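Local coordinates for glycosyl hydrolase, BNR repeat (Ralstonia eutropha, PDB 3B7F), which is a putative glycosyl hydrolase with BNR repeats, built as a seven-bladed beta-propeller, whose substrate is not established, at residues R319-P333 with I365-C377. Numbering follows the deposited sequence. Where two conformers were deposited one is given.
With EDO (1,2-ethanediol), chain V; EDO (1,2-ethanediol), chain L; EDO (1,2-ethanediol), chain H.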
ATOM      1  N   ARG A 319      -2.269   0.909  20.022  1.00 27.16           N
ATOM      2  CA  ARG A 319      -0.978   0.491  20.568  1.00 29.73           C
ATOM      3  C   ARG A 319      -1.080  -0.844  21.313  1.00 28.31           C
ATOM      4  O   ARG A 319      -0.128  -1.268  21.969  1.00 29.65           O
ATOM      5  CB  ARG A 319      -0.436   1.600  21.470  1.00 30.75           C
ATOM      6  CG  ARG A 319      -0.212   2.927  20.675  1.00 29.62           C
ATOM      7  CD  ARG A 319       0.647   3.909  21.466  1.00 39.10           C
ATOM      8  NE  ARG A 319       1.262   4.950  20.611  1.00 43.60           N
ATOM      9  CZ  ARG A 319       0.711   6.128  20.322  1.00 45.15           C
ATOM     10  NH1 ARG A 319      -0.467   6.491  20.806  1.00 48.12           N
ATOM     11  NH2 ARG A 319       1.359   6.958  19.537  1.00 48.97           N
ATOM     12  N   ASP A 320      -2.220  -1.523  21.162  1.00 28.42           N
ATOM     13  CA  ASP A 320      -2.523  -2.777  21.852  1.00 27.35           C
ATOM     14  C   ASP A 320      -3.142  -3.797  20.894  1.00 25.04           C
ATOM     15  O   ASP A 320      -4.025  -4.546  21.277  1.00 28.12           O
ATOM     16  CB  ASP A 320      -3.418  -2.510  23.095  1.00 27.69           C
ATOM     17  CG  ASP A 320      -4.718  -1.769  22.764  1.00 27.59           C
ATOM     18  OD1 ASP A 320      -5.164  -1.717  21.587  1.00 25.14           O
ATOM     19  OD2 ASP A 320      -5.317  -1.234  23.706  1.00 24.06           O
ATOM     20  N   ALA A 321      -2.651  -3.816  19.651  1.00 23.90           N
ATOM     21  CA  ALA A 321      -3.053  -4.777  18.610  1.00 24.24           C
ATOM     22  C   ALA A 321      -4.539  -4.777  18.244  1.00 25.29           C
ATOM     23  O   ALA A 321      -5.059  -5.796  17.777  1.00 22.96           O
ATOM     24  CB  ALA A 321      -2.586  -6.198  18.976  1.00 23.50           C
ATOM     25  N   GLY A 322      -5.196  -3.628  18.430  1.00 25.72           N
ATOM     26  CA  GLY A 322      -6.595  -3.444  18.063  1.00 28.48           C
ATOM     27  C   GLY A 322      -7.640  -3.558  19.156  1.00 29.39           C
ATOM     28  O   GLY A 322      -8.834  -3.402  18.877  1.00 31.57           O
ATOM     29  N   GLU A 323      -7.196  -3.784  20.395  1.00 28.88           N
ATOM     30  CA  GLU A 323      -8.093  -3.885  21.543  0.50 27.81           C
ATOM     31  C   GLU A 323      -8.744  -2.532  21.832  1.00 27.05           C
ATOM     32  O   GLU A 323      -9.893  -2.472  22.274  1.00 26.39           O
ATOM     33  CB  GLU A 323      -7.354  -4.356  22.807  0.50 28.22           C
ATOM     34  CG  GLU A 323      -8.294  -4.907  23.895  0.50 31.83           C
ATOM     35  CD  GLU A 323      -7.707  -4.967  25.300  0.50 29.61           C
ATOM     36  OE1 GLU A 323      -6.526  -4.621  25.532  0.50 31.26           O
ATOM     37  OE2 GLU A 323      -8.474  -5.361  26.190  0.50 30.60           O
ATOM     38  N   SER A 324      -7.998  -1.444  21.607  1.00 26.46           N
ATOM     39  CA  SER A 324      -8.492  -0.079  21.792  1.00 26.26           C
ATOM     40  C   SER A 324      -7.906   0.819  20.700  1.00 24.45           C
ATOM     41  O   SER A 324      -6.842   0.544  20.147  1.00 24.01           O
ATOM     42  CB  SER A 324      -8.156   0.469  23.190  1.00 25.49           C
ATOM     43  OG  SER A 324      -6.762   0.671  23.345  1.00 32.93           O
ATOM     44  N   TRP A 325      -8.630   1.884  20.387  1.00 25.33           N
ATOM     45  CA  TRP A 325      -8.237   2.842  19.357  1.00 25.63           C
ATOM     46  C   TRP A 325      -8.326   4.248  19.906  1.00 24.56           C
ATOM     47  O   TRP A 325      -9.245   4.552  20.670  1.00 24.47           O
ATOM     48  CB  TRP A 325      -9.147   2.721  18.119  1.00 25.62           C
ATOM     49  CG  TRP A 325      -9.053   1.391  17.403  1.00 21.19           C
ATOM     50  CD1 TRP A 325      -9.811   0.269  17.625  1.00 22.46           C
ATOM     51  CD2 TRP A 325      -8.150   1.061  16.355  1.00 22.51           C
ATOM     52  NE1 TRP A 325      -9.440  -0.726  16.765  1.00 18.08           N
ATOM     53  CE2 TRP A 325      -8.417  -0.275  15.979  1.00 20.24           C
ATOM     54  CE3 TRP A 325      -7.134   1.768  15.689  1.00 19.47           C
ATOM     55  CZ2 TRP A 325      -7.717  -0.918  14.950  1.00 27.20           C
ATOM     56  CZ3 TRP A 325      -6.429   1.124  14.676  1.00 21.26           C
ATOM     57  CH2 TRP A 325      -6.719  -0.207  14.326  1.00 24.54           C
ATOM     58  N   GLN A 326      -7.378   5.096  19.514  1.00 24.27           N
ATOM     59  CA  GLN A 326      -7.378   6.509  19.918  1.00 24.74           C
ATOM     60  C   GLN A 326      -7.358   7.402  18.690  1.00 25.59           C
ATOM     61  O   GLN A 326      -6.672   7.101  17.703  1.00 25.08           O
ATOM     62  CB  GLN A 326      -6.199   6.861  20.831  1.00 25.29           C
ATOM     63  CG  GLN A 326      -6.291   6.225  22.255  1.00 25.73           C
ATOM     64  CD  GLN A 326      -6.043   4.738  22.250  1.00 31.25           C
ATOM     65  OE1 GLN A 326      -5.094   4.247  21.593  1.00 31.45           O
ATOM     66  NE2 GLN A 326      -6.914   3.988  22.952  1.00 31.73           N
ATOM     67  N   ARG A 327      -8.104   8.499  18.777  1.00 24.79           N
ATOM     68  CA  ARG A 327      -8.220   9.466  17.702  1.00 24.95           C
ATOM     69  C   ARG A 327      -7.004  10.356  17.732  1.00 24.34           C
ATOM     70  O   ARG A 327      -6.621  10.823  18.804  1.00 24.91           O
ATOM     71  CB  ARG A 327      -9.469  10.337  17.909  1.00 21.72           C
ATOM     72  CG  ARG A 327      -9.784  11.312  16.761  1.00 25.46           C
ATOM     73  CD  ARG A 327     -11.045  12.063  17.144  1.00 26.78           C
ATOM     74  NE  ARG A 327     -11.450  13.014  16.125  1.00 32.58           N
ATOM     75  CZ  ARG A 327     -12.051  12.698  14.980  1.00 25.00           C
ATOM     76  NH1 ARG A 327     -12.387  11.448  14.668  1.00 28.56           N
ATOM     77  NH2 ARG A 327     -12.347  13.659  14.153  1.00 23.82           N
ATOM     78  N   GLN A 328      -6.427  10.593  16.561  1.00 22.91           N
ATOM     79  CA  GLN A 328      -5.310  11.459  16.404  1.00 23.18           C
ATOM     80  C   GLN A 328      -5.641  12.508  15.354  1.00 23.77           C
ATOM     81  O   GLN A 328      -5.602  12.232  14.175  1.00 23.87           O
ATOM     82  CB  GLN A 328      -4.110  10.668  15.958  1.00 26.12           C
ATOM     83  CG  GLN A 328      -3.610   9.672  16.962  1.00 24.57           C
ATOM     84  CD  GLN A 328      -2.306   9.012  16.510  1.00 23.14           C
ATOM     85  OE1 GLN A 328      -2.148   8.664  15.335  1.00 26.20           O
ATOM     86  NE2 GLN A 328      -1.347   8.875  17.444  1.00 17.24           N
ATOM     87  N   ASP A 329      -5.942  13.720  15.811  1.00 24.41           N
ATOM     88  CA  ASP A 329      -6.324  14.850  14.954  1.00 24.43           C
ATOM     89  C   ASP A 329      -5.710  16.202  15.332  1.00 22.85           C
ATOM     90  O   ASP A 329      -6.182  17.208  14.808  1.00 25.38           O
ATOM     91  CB  ASP A 329      -7.865  14.993  14.912  1.00 24.66           C
ATOM     92  CG  ASP A 329      -8.469  15.288  16.271  1.00 21.41           C
ATOM     93  OD1 ASP A 329      -7.730  15.574  17.217  1.00 33.49           O
ATOM     94  OD2 ASP A 329      -9.697  15.187  16.418  1.00 32.97           O
ATOM     95  N   ARG A 330      -4.682  16.259  16.191  1.00 23.32           N
ATOM     96  CA  ARG A 330      -4.081  17.559  16.543  1.00 25.19           C
ATOM     97  C   ARG A 330      -3.291  18.101  15.367  1.00 27.05           C
ATOM     98  O   ARG A 330      -2.420  17.391  14.835  1.00 27.28           O
ATOM     99  CB  ARG A 330      -3.137  17.475  17.709  1.00 27.13           C
ATOM    100  CG  ARG A 330      -3.761  17.104  18.973  1.00 30.31           C
ATOM    101  CD  ARG A 330      -2.725  17.150  20.068  1.00 32.94           C
ATOM    102  NE  ARG A 330      -3.235  16.460  21.239  1.00 32.62           N
ATOM    103  CZ  ARG A 330      -3.909  17.004  22.248  1.00 32.48           C
ATOM    104  NH1 ARG A 330      -4.170  18.307  22.320  1.00 33.73           N
ATOM    105  NH2 ARG A 330      -4.299  16.198  23.226  1.00 41.66           N
ATOM    106  N   GLY A 331      -3.600  19.343  14.994  1.00 23.93           N
ATOM    107  CA  GLY A 331      -3.027  19.986  13.837  1.00 26.97           C
ATOM    108  C   GLY A 331      -3.880  19.884  12.567  1.00 27.69           C
ATOM    109  O   GLY A 331      -3.661  20.649  11.637  1.00 29.63           O
ATOM    110  N   LEU A 332      -4.843  18.958  12.524  1.00 27.57           N
ATOM    111  CA  LEU A 332      -5.676  18.775  11.357  1.00 26.55           C
ATOM    112  C   LEU A 332      -6.875  19.718  11.385  1.00 29.93           C
ATOM    113  O   LEU A 332      -7.304  20.161  12.484  1.00 30.29           O
ATOM    114  CB  LEU A 332      -6.167  17.337  11.266  1.00 24.44           C
ATOM    115  CG  LEU A 332      -5.135  16.227  11.177  1.00 23.33           C
ATOM    116  CD1 LEU A 332      -5.903  14.881  11.140  1.00 19.59           C
ATOM    117  CD2 LEU A 332      -4.175  16.414   9.932  1.00 16.39           C
ATOM    118  N   PRO A 333      -7.429  20.032  10.188  1.00 28.65           N
ATOM    119  CA  PRO A 333      -8.625  20.852  10.124  1.00 30.00           C
ATOM    120  C   PRO A 333      -9.687  20.211  11.000  1.00 32.33           C
ATOM    121  O   PRO A 333      -9.921  18.989  10.907  1.00 29.56           O
ATOM    122  CB  PRO A 333      -9.026  20.771   8.666  1.00 24.71           C
ATOM    123  CG  PRO A 333      -7.788  20.501   7.967  1.00 32.33           C
ATOM    124  CD  PRO A 333      -7.013  19.613   8.836  1.00 31.54           C
ATOM    125  N   ILE A 365       0.182  16.965   2.036  1.00 24.80           N
ATOM    126  CA  ILE A 365       0.994  15.968   2.698  1.00 23.57           C
ATOM    127  C   ILE A 365       1.043  16.422   4.135  1.00 23.76           C
ATOM    128  O   ILE A 365       1.499  17.551   4.394  1.00 23.94           O
ATOM    129  CB  ILE A 365       2.430  15.840   2.197  1.00 22.01           C
ATOM    130  CG1 ILE A 365       2.458  15.357   0.749  1.00 21.69           C
ATOM    131  CG2 ILE A 365       3.147  14.812   3.077  1.00 17.84           C
ATOM    132  CD1 ILE A 365       2.226  13.840   0.591  1.00 16.65           C
ATOM    133  N   TRP A 366       0.510  15.578   5.039  1.00 22.36           N
ATOM    134  CA  TRP A 366       0.507  15.825   6.491  1.00 22.39           C
ATOM    135  C   TRP A 366       1.546  14.941   7.136  1.00 21.89           C
ATOM    136  O   TRP A 366       1.653  13.778   6.776  1.00 24.42           O
ATOM    137  CB  TRP A 366      -0.856  15.574   7.090  1.00 21.78           C
ATOM    138  CG  TRP A 366      -1.863  16.598   6.620  1.00 19.55           C
ATOM    139  CD1 TRP A 366      -2.589  16.551   5.487  1.00 21.77           C
ATOM    140  CD2 TRP A 366      -2.245  17.796   7.294  1.00 23.68           C
ATOM    141  NE1 TRP A 366      -3.413  17.626   5.403  1.00 24.15           N
ATOM    142  CE2 TRP A 366      -3.228  18.420   6.503  1.00 15.30           C
ATOM    143  CE3 TRP A 366      -1.849  18.409   8.488  1.00 19.50           C
ATOM    144  CZ2 TRP A 366      -3.814  19.662   6.862  1.00 19.49           C
ATOM    145  CZ3 TRP A 366      -2.438  19.610   8.855  1.00 21.81           C
ATOM    146  CH2 TRP A 366      -3.419  20.228   8.046  1.00 18.19           C
ATOM    147  N   ALA A 367       2.324  15.498   8.062  1.00 23.27           N
ATOM    148  CA  ALA A 367       3.445  14.766   8.700  1.00 24.44           C
ATOM    149  C   ALA A 367       3.371  14.830  10.216  1.00 23.87           C
ATOM    150  O   ALA A 367       2.949  15.822  10.762  1.00 20.70           O
ATOM    151  CB  ALA A 367       4.784  15.316   8.238  1.00 23.29           C
ATOM    152  N   SER A 368       3.722  13.723  10.858  1.00 22.47           N
ATOM    153  CA  SER A 368       3.854  13.631  12.293  1.00 23.26           C
ATOM    154  C   SER A 368       5.229  13.070  12.586  1.00 23.09           C
ATOM    155  O   SER A 368       5.640  12.128  11.924  1.00 22.07           O
ATOM    156  CB  SER A 368       2.835  12.680  12.870  1.00 23.74           C
ATOM    157  OG  SER A 368       3.057  12.543  14.246  1.00 21.08           O
ATOM    158  N   ALA A 369       5.941  13.666  13.537  1.00 25.35           N
ATOM    159  CA  ALA A 369       7.221  13.137  14.010  1.00 25.12           C
ATOM    160  C   ALA A 369       7.077  12.536  15.412  1.00 26.57           C
ATOM    161  O   ALA A 369       8.096  12.259  16.050  1.00 29.32           O
ATOM    162  CB  ALA A 369       8.299  14.244  14.017  1.00 25.32           C
ATOM    163  N   ASP A 370       5.835  12.331  15.893  1.00 25.89           N
ATOM    164  CA  ASP A 370       5.571  11.762  17.225  1.00 22.94           C
ATOM    165  C   ASP A 370       4.453  10.697  17.240  1.00 23.22           C
ATOM    166  O   ASP A 370       3.544  10.742  18.057  1.00 23.19           O
ATOM    167  CB  ASP A 370       5.319  12.884  18.268  1.00 23.11           C
ATOM    168  CG  ASP A 370       4.068  13.730  17.974  1.00 22.64           C
ATOM    169  OD1 ASP A 370       3.509  13.668  16.864  1.00 21.43           O
ATOM    170  OD2 ASP A 370       3.646  14.481  18.874  1.00 19.96           O
ATOM    171  N   GLU A 371       4.557   9.731  16.334  1.00 24.12           N
ATOM    172  CA  GLU A 371       3.657   8.602  16.258  1.00 26.33           C
ATOM    173  C   GLU A 371       2.173   8.966  16.028  1.00 28.14           C
ATOM    174  O   GLU A 371       1.267   8.273  16.497  1.00 27.21           O
ATOM    175  CB  GLU A 371       3.880   7.722  17.502  1.00 25.67           C
ATOM    176  CG  GLU A 371       5.350   7.276  17.669  1.00 28.75           C
ATOM    177  CD  GLU A 371       5.616   6.333  18.838  1.00 34.98           C
ATOM    178  OE1 GLU A 371       4.799   6.345  19.798  1.00 42.22           O
ATOM    179  OE2 GLU A 371       6.682   5.629  18.792  1.00 45.25           O
ATOM    180  N   GLY A 372       1.959  10.055  15.288  1.00 27.32           N
ATOM    181  CA  GLY A 372       0.641  10.555  14.951  1.00 26.96           C
ATOM    182  C   GLY A 372      -0.058  11.477  15.940  1.00 26.38           C
ATOM    183  O   GLY A 372      -1.168  11.901  15.678  1.00 23.62           O
ATOM    184  N   GLU A 373       0.583  11.802  17.057  1.00 25.67           N
ATOM    185  CA  GLU A 373      -0.021  12.689  18.046  1.00 26.35           C
ATOM    186  C   GLU A 373      -0.216  14.131  17.544  1.00 27.56           C
ATOM    187  O   GLU A 373      -1.203  14.747  17.879  1.00 29.01           O
ATOM    188  CB  GLU A 373       0.787  12.661  19.346  1.00 24.98           C
ATOM    189  CG  GLU A 373       0.736  11.305  20.055  1.00 31.08           C
ATOM    190  CD  GLU A 373      -0.670  10.949  20.556  1.00 38.46           C
ATOM    191  OE1 GLU A 373      -1.279  11.813  21.239  1.00 30.30           O
ATOM    192  OE2 GLU A 373      -1.139   9.806  20.287  1.00 43.24           O
ATOM    193  N   HIS A 374       0.735  14.661  16.780  1.00 27.85           N
ATOM    194  CA  HIS A 374       0.616  16.002  16.182  1.00 26.01           C
ATOM    195  C   HIS A 374       0.899  15.902  14.702  1.00 23.07           C
ATOM    196  O   HIS A 374       1.714  15.085  14.279  1.00 20.57           O
ATOM    197  CB  HIS A 374       1.552  16.998  16.850  1.00 25.83           C
ATOM    198  CG  HIS A 374       1.273  17.194  18.307  1.00 27.28           C
ATOM    199  ND1 HIS A 374       1.747  16.333  19.276  1.00 23.15           N
ATOM    200  CD2 HIS A 374       0.588  18.158  18.962  1.00 23.25           C
ATOM    201  CE1 HIS A 374       1.341  16.746  20.463  1.00 27.80           C
ATOM    202  NE2 HIS A 374       0.639  17.854  20.301  1.00 27.39           N
ATOM    203  N   TRP A 375       0.187  16.721  13.924  1.00 23.09           N
ATOM    204  CA  TRP A 375       0.269  16.757  12.477  1.00 22.96           C
ATOM    205  C   TRP A 375       0.615  18.170  12.039  1.00 22.99           C
ATOM    206  O   TRP A 375       0.209  19.127  12.671  1.00 21.83           O
ATOM    207  CB  TRP A 375      -1.070  16.302  11.840  1.00 25.00           C
ATOM    208  CG  TRP A 375      -1.382  14.891  12.174  1.00 25.03           C
ATOM    209  CD1 TRP A 375      -2.170  14.438  13.190  1.00 26.32           C
ATOM    210  CD2 TRP A 375      -0.877  13.728  11.502  1.00 20.54           C
ATOM    211  NE1 TRP A 375      -2.203  13.059  13.178  1.00 28.72           N
ATOM    212  CE2 TRP A 375      -1.417  12.601  12.150  1.00 25.92           C
ATOM    213  CE3 TRP A 375      -0.019  13.537  10.420  1.00 23.43           C
ATOM    214  CZ2 TRP A 375      -1.103  11.295  11.767  1.00 23.93           C
ATOM    215  CZ3 TRP A 375       0.282  12.238  10.029  1.00 27.30           C
ATOM    216  CH2 TRP A 375      -0.251  11.137  10.711  1.00 24.62           C
ATOM    217  N   GLN A 376       1.354  18.265  10.946  1.00 25.79           N
ATOM    218  CA  GLN A 376       1.756  19.511  10.321  1.00 26.58           C
ATOM    219  C   GLN A 376       1.642  19.296   8.820  1.00 25.33           C
ATOM    220  O   GLN A 376       2.128  18.297   8.292  1.00 25.80           O
ATOM    221  CB  GLN A 376       3.199  19.832  10.698  1.00 27.49           C
ATOM    222  CG  GLN A 376       3.823  21.104  10.107  1.00 35.10           C
ATOM    223  CD  GLN A 376       3.339  22.420  10.737  1.00 50.55           C
ATOM    224  OE1 GLN A 376       3.232  22.543  11.974  1.00 57.37           O
ATOM    225  NE2 GLN A 376       3.097  23.433   9.878  1.00 46.66           N
ATOM    226  N   CYS A 377       0.985  20.211   8.126  1.00 25.45           N
ATOM    227  CA  CYS A 377       0.954  20.160   6.682  1.00 24.72           C
ATOM    228  C   CYS A 377       2.322  20.640   6.143  1.00 22.41           C
ATOM    229  O   CYS A 377       2.671  21.796   6.279  1.00 25.72           O
ATOM    230  CB  CYS A 377      -0.184  21.015   6.119  1.00 22.84           C
ATOM    231  SG  CYS A 377      -0.315  20.812   4.323  1.00 26.04           S
TER
HETATM  232  C1  EDO V 414       4.726   9.458  21.506  1.00 66.19           C
HETATM  233  O1  EDO V 414       3.766  10.456  21.163  1.00 59.58           O
HETATM  234  C2  EDO V 414       5.964   9.628  20.630  1.00 66.05           C
HETATM  235  O2  EDO V 414       6.588  10.902  20.847  1.00 68.26           O
HETATM  236  C1  EDO L 404      -0.119  14.264  23.771  1.00 46.81           C
HETATM  237  O1  EDO L 404      -0.079  14.061  22.366  1.00 44.95           O
HETATM  238  C2  EDO L 404      -0.787  15.605  24.017  1.00 41.22           C
HETATM  239  O2  EDO L 404      -1.273  15.669  25.360  1.00 41.59           O
HETATM  240  C1  EDO H 400       5.629   2.373  21.120  1.00 62.99           C
HETATM  241  O1  EDO H 400       5.873   1.144  20.416  1.00 56.86           O
HETATM  242  C2  EDO H 400       4.539   3.235  20.461  1.00 62.14           C
HETATM  243  O2  EDO H 400       3.253   2.587  20.291  1.00 51.65           O
HETATM  244  O   HOH W   1      -3.748  13.810  18.086  1.00 39.92           O
HETATM  245  O   HOH W   2      -3.246  13.215  20.632  1.00 58.80           O
HETATM  246  O   HOH W   3      -1.183  22.023  11.828  1.00 28.18           O
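Gln328 holds the 370-373 turn through the two N-H groups of its amide. Gln328 NE2 donates to Glu371 O over 2.8 Å. The other N-H of Gln328 NE2 goes to Glu373 OE2 at 3.0 Å; both acceptors lie near the amide plane, so the pair fixes the rotation of this buried group. The Glu373 oxygen is approached from above its carboxylate plane, and a bend at chi2 (-65°) brings that carboxylate back toward Gln328 although its CB points away. Trp294 NE1 also donates to Glu371 O.

The charged groups sit beside this amide. Arg319 runs out extended and splits its guanidinium between two acids: Arg319 NH2 makes a long salt bridge of 3.5 Å to Glu371 OE1, while NH1 makes a second, with a weak hydrogen bond of 3.4 Å to Glu373 OE2 at the guanidinium edge.

These two segments belong to neighbouring blades of the propeller. Outermost strand 326-328 ends one four-stranded sheet, and the type II turn Asp329-Leu332 then passes beside Glu373-Trp375, just after the type I' turn Asp370-Glu373 that joins strands 365-368 and 376-379. Ser368-Trp375 fits the Asp box of BNR repeats: Asp370 OD1 accepts from His374 N, Ser368 OG from Gly372 N. His374 ND1 donates to the syn lone pair of Asp370 OD2. Arg319 comes from the equivalent box of the preceding blade.

One direct backbone bond joins the two segments, Trp375 N to Arg330 O at 2.8 Å. Water 1 adds a bridge from Arg330 N to Glu373 O. Beyond it, Arg330 extends alongside His374, Arg330 CD 3.4 Å from His374 NE2.

Apolar contacts finish the far end. Leu332 CD2 sits over one face of the Trp366 indole in a CH-pi contact, 3.7 Å from the six-membered ring centroid, and also touches Trp375 CB; Cys377 CB takes the opposite face.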